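Local coordinates for protein putative dioxygenase (Nostoc punctiforme, PDB 2PEB) that probably acts as a metal-dependent dioxygenase of the Dopa 4,5-dioxygenase family and binds a zinc ion, at residues G11-V16 with L83-T88. Residues are numbered along the deposited sequence; the frame is centred on the assembly and turned at random.
With ZN (zinc ion), chain C.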
loop_
_atom_site.group_PDB
_atom_site.type_symbol
_atom_site.label_atom_id
_atom_site.label_comp_id
_atom_site.label_asym_id
_atom_site.label_seq_id
_atom_site.Cartn_x
_atom_site.Cartn_y
_atom_site.Cartn_z
ATOM N N GLY A 11 11.191 -4.860 9.432
ATOM C CA GLY A 11 10.284 -3.870 9.947
ATOM C C GLY A 11 9.781 -2.986 8.875
ATOM O O GLY A 11 10.132 -3.140 7.707
ATOM N N PHE A 12 8.942 -2.031 9.261
ATOM C CA PHE A 12 8.382 -1.046 8.348
ATOM C C PHE A 12 8.418 0.351 8.900
ATOM O O PHE A 12 8.420 0.561 10.122
ATOM C CB PHE A 12 6.921 -1.356 7.968
ATOM C CG PHE A 12 6.753 -2.676 7.318
ATOM C CD1 PHE A 12 6.546 -3.808 8.086
ATOM C CD2 PHE A 12 6.760 -2.793 5.937
ATOM C CE1 PHE A 12 6.393 -5.059 7.498
ATOM C CE2 PHE A 12 6.624 -4.050 5.330
ATOM C CZ PHE A 12 6.416 -5.184 6.127
ATOM N N HIS A 13 8.488 1.311 7.987
ATOM C CA HIS A 13 8.183 2.709 8.281
ATOM C C HIS A 13 6.972 3.147 7.545
ATOM O O HIS A 13 6.803 2.815 6.386
ATOM C CB HIS A 13 9.290 3.598 7.760
ATOM C CG HIS A 13 10.514 3.617 8.596
ATOM N ND1 HIS A 13 11.589 4.425 8.292
ATOM C CD2 HIS A 13 10.832 2.965 9.739
ATOM C CE1 HIS A 13 12.528 4.246 9.210
ATOM N NE2 HIS A 13 12.086 3.386 10.113
ATOM N N ALA A 14 6.122 3.899 8.204
ATOM C CA ALA A 14 5.179 4.817 7.558
ATOM C C ALA A 14 5.691 6.265 7.666
ATOM O O ALA A 14 6.120 6.703 8.720
ATOM C CB ALA A 14 3.850 4.678 8.170
ATOM N N HIS A 15 5.705 6.964 6.536
ATOM C CA HIS A 15 5.991 8.407 6.447
ATOM C C HIS A 15 4.659 9.095 6.112
ATOM O O HIS A 15 4.063 8.856 5.055
ATOM C CB HIS A 15 7.128 8.699 5.449
ATOM C CG HIS A 15 8.453 8.122 5.895
ATOM N ND1 HIS A 15 9.339 8.850 6.669
ATOM C CD2 HIS A 15 9.034 6.912 5.709
ATOM C CE1 HIS A 15 10.381 8.112 6.971
ATOM N NE2 HIS A 15 10.258 6.952 6.360
ATOM N N VAL A 16 4.159 9.878 7.062
ATOM C CA VAL A 16 2.879 10.561 6.938
ATOM C C VAL A 16 3.180 11.985 6.565
ATOM O O VAL A 16 3.769 12.755 7.357
ATOM C CB VAL A 16 2.078 10.485 8.258
ATOM C CG1 VAL A 16 0.733 11.179 8.101
ATOM C CG2 VAL A 16 1.881 9.028 8.727
ATOM N N LEU A 83 3.473 7.121 2.620
ATOM C CA LEU A 83 4.392 6.117 2.200
ATOM C C LEU A 83 4.632 5.059 3.258
ATOM O O LEU A 83 4.944 5.369 4.414
ATOM C CB LEU A 83 5.723 6.786 1.908
ATOM C CG LEU A 83 6.884 5.858 1.557
ATOM C CD1 LEU A 83 6.656 5.223 0.177
ATOM C CD2 LEU A 83 8.236 6.611 1.542
ATOM N N VAL A 84 4.499 3.801 2.896
ATOM C CA VAL A 84 4.944 2.714 3.749
ATOM C C VAL A 84 6.047 1.902 3.048
ATOM O O VAL A 84 5.890 1.478 1.939
ATOM C CB VAL A 84 3.803 1.763 4.192
ATOM C CG1 VAL A 84 4.370 0.611 5.108
ATOM C CG2 VAL A 84 2.647 2.556 4.880
ATOM N N HIS A 85 7.181 1.732 3.710
ATOM C CA HIS A 85 8.297 1.029 3.132
ATOM C C HIS A 85 8.837 0.032 4.135
ATOM O O HIS A 85 8.743 0.234 5.336
ATOM C CB HIS A 85 9.380 1.975 2.550
ATOM C CG HIS A 85 10.227 2.674 3.568
ATOM N ND1 HIS A 85 11.226 2.024 4.255
ATOM C CD2 HIS A 85 10.260 3.964 3.995
ATOM C CE1 HIS A 85 11.801 2.870 5.106
ATOM N NE2 HIS A 85 11.244 4.057 4.958
ATOM N N PRO A 86 9.357 -1.077 3.628
ATOM C CA PRO A 86 10.021 -2.054 4.461
ATOM C C PRO A 86 11.417 -1.611 4.773
ATOM O O PRO A 86 11.914 -0.639 4.182
ATOM C CB PRO A 86 10.028 -3.292 3.582
ATOM C CG PRO A 86 10.129 -2.727 2.209
ATOM C CD PRO A 86 9.383 -1.499 2.197
ATOM N N GLU A 87 12.001 -2.312 5.738
ATOM C CA GLU A 87 13.392 -2.127 6.097
ATOM C C GLU A 87 14.066 -3.456 5.901
ATOM O O GLU A 87 13.873 -4.366 6.701
ATOM C CB GLU A 87 13.505 -1.668 7.547
ATOM C CG GLU A 87 12.896 -0.328 7.747
ATOM C CD GLU A 87 12.822 0.064 9.196
ATOM O OE1 GLU A 87 12.189 -0.666 9.996
ATOM O OE2 GLU A 87 13.380 1.124 9.535
ATOM N N THR A 88 14.833 -3.583 4.800
ATOM C CA THR A 88 15.482 -4.799 4.402
ATOM C C THR A 88 16.987 -4.615 4.258
ATOM O O THR A 88 17.693 -5.545 3.848
ATOM C CB THR A 88 14.960 -5.266 3.034
ATOM O OG1 THR A 88 15.418 -4.353 2.035
ATOM C CG2 THR A 88 13.434 -5.324 3.028
HETATM ZN ZN ZN C . 11.496 5.544 6.546
#
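His13, His15 and His85 converge on one zinc ion from neighbouring antiparallel strands of a five-stranded sheet, a three-histidine metal site that is probably the catalytic centre of this Dopa 4,5-dioxygenase family member. His13 ND1 lies 2.1 Å from the zinc, whereas His15 and His85 use NE2; imidazole suits all three places because either ring nitrogen can offer a lone pair to the metal. CB of His13 lies over one face of the His85 ring, 3.8 Å from its centroid, while the His15 and His85 rings meet rim to rim with planes only 15° apart. Behind the metal, reciprocal backbone bonds, His13 N to His85 O and His85 N to His13 O, each 2.9 Å, fix the spacing of the two ligands. On the opposite face of the sheet, the apolar Phe12 ring packs CE2 against Pro86 CB (3.9 Å) and CD2 near Val84 CG1; it also meets the Phe66 ring of its own chain and Met74 of the second subunit. An alanine at Phe12 would probably open a gap beside Pro86 and Val84 on the face away from the zinc. The His85 ring is steadied from its far nitrogen: ND1 donates a nearly straight bond, 2.8 Å long, to Pro86 O, which lies in the ring plane.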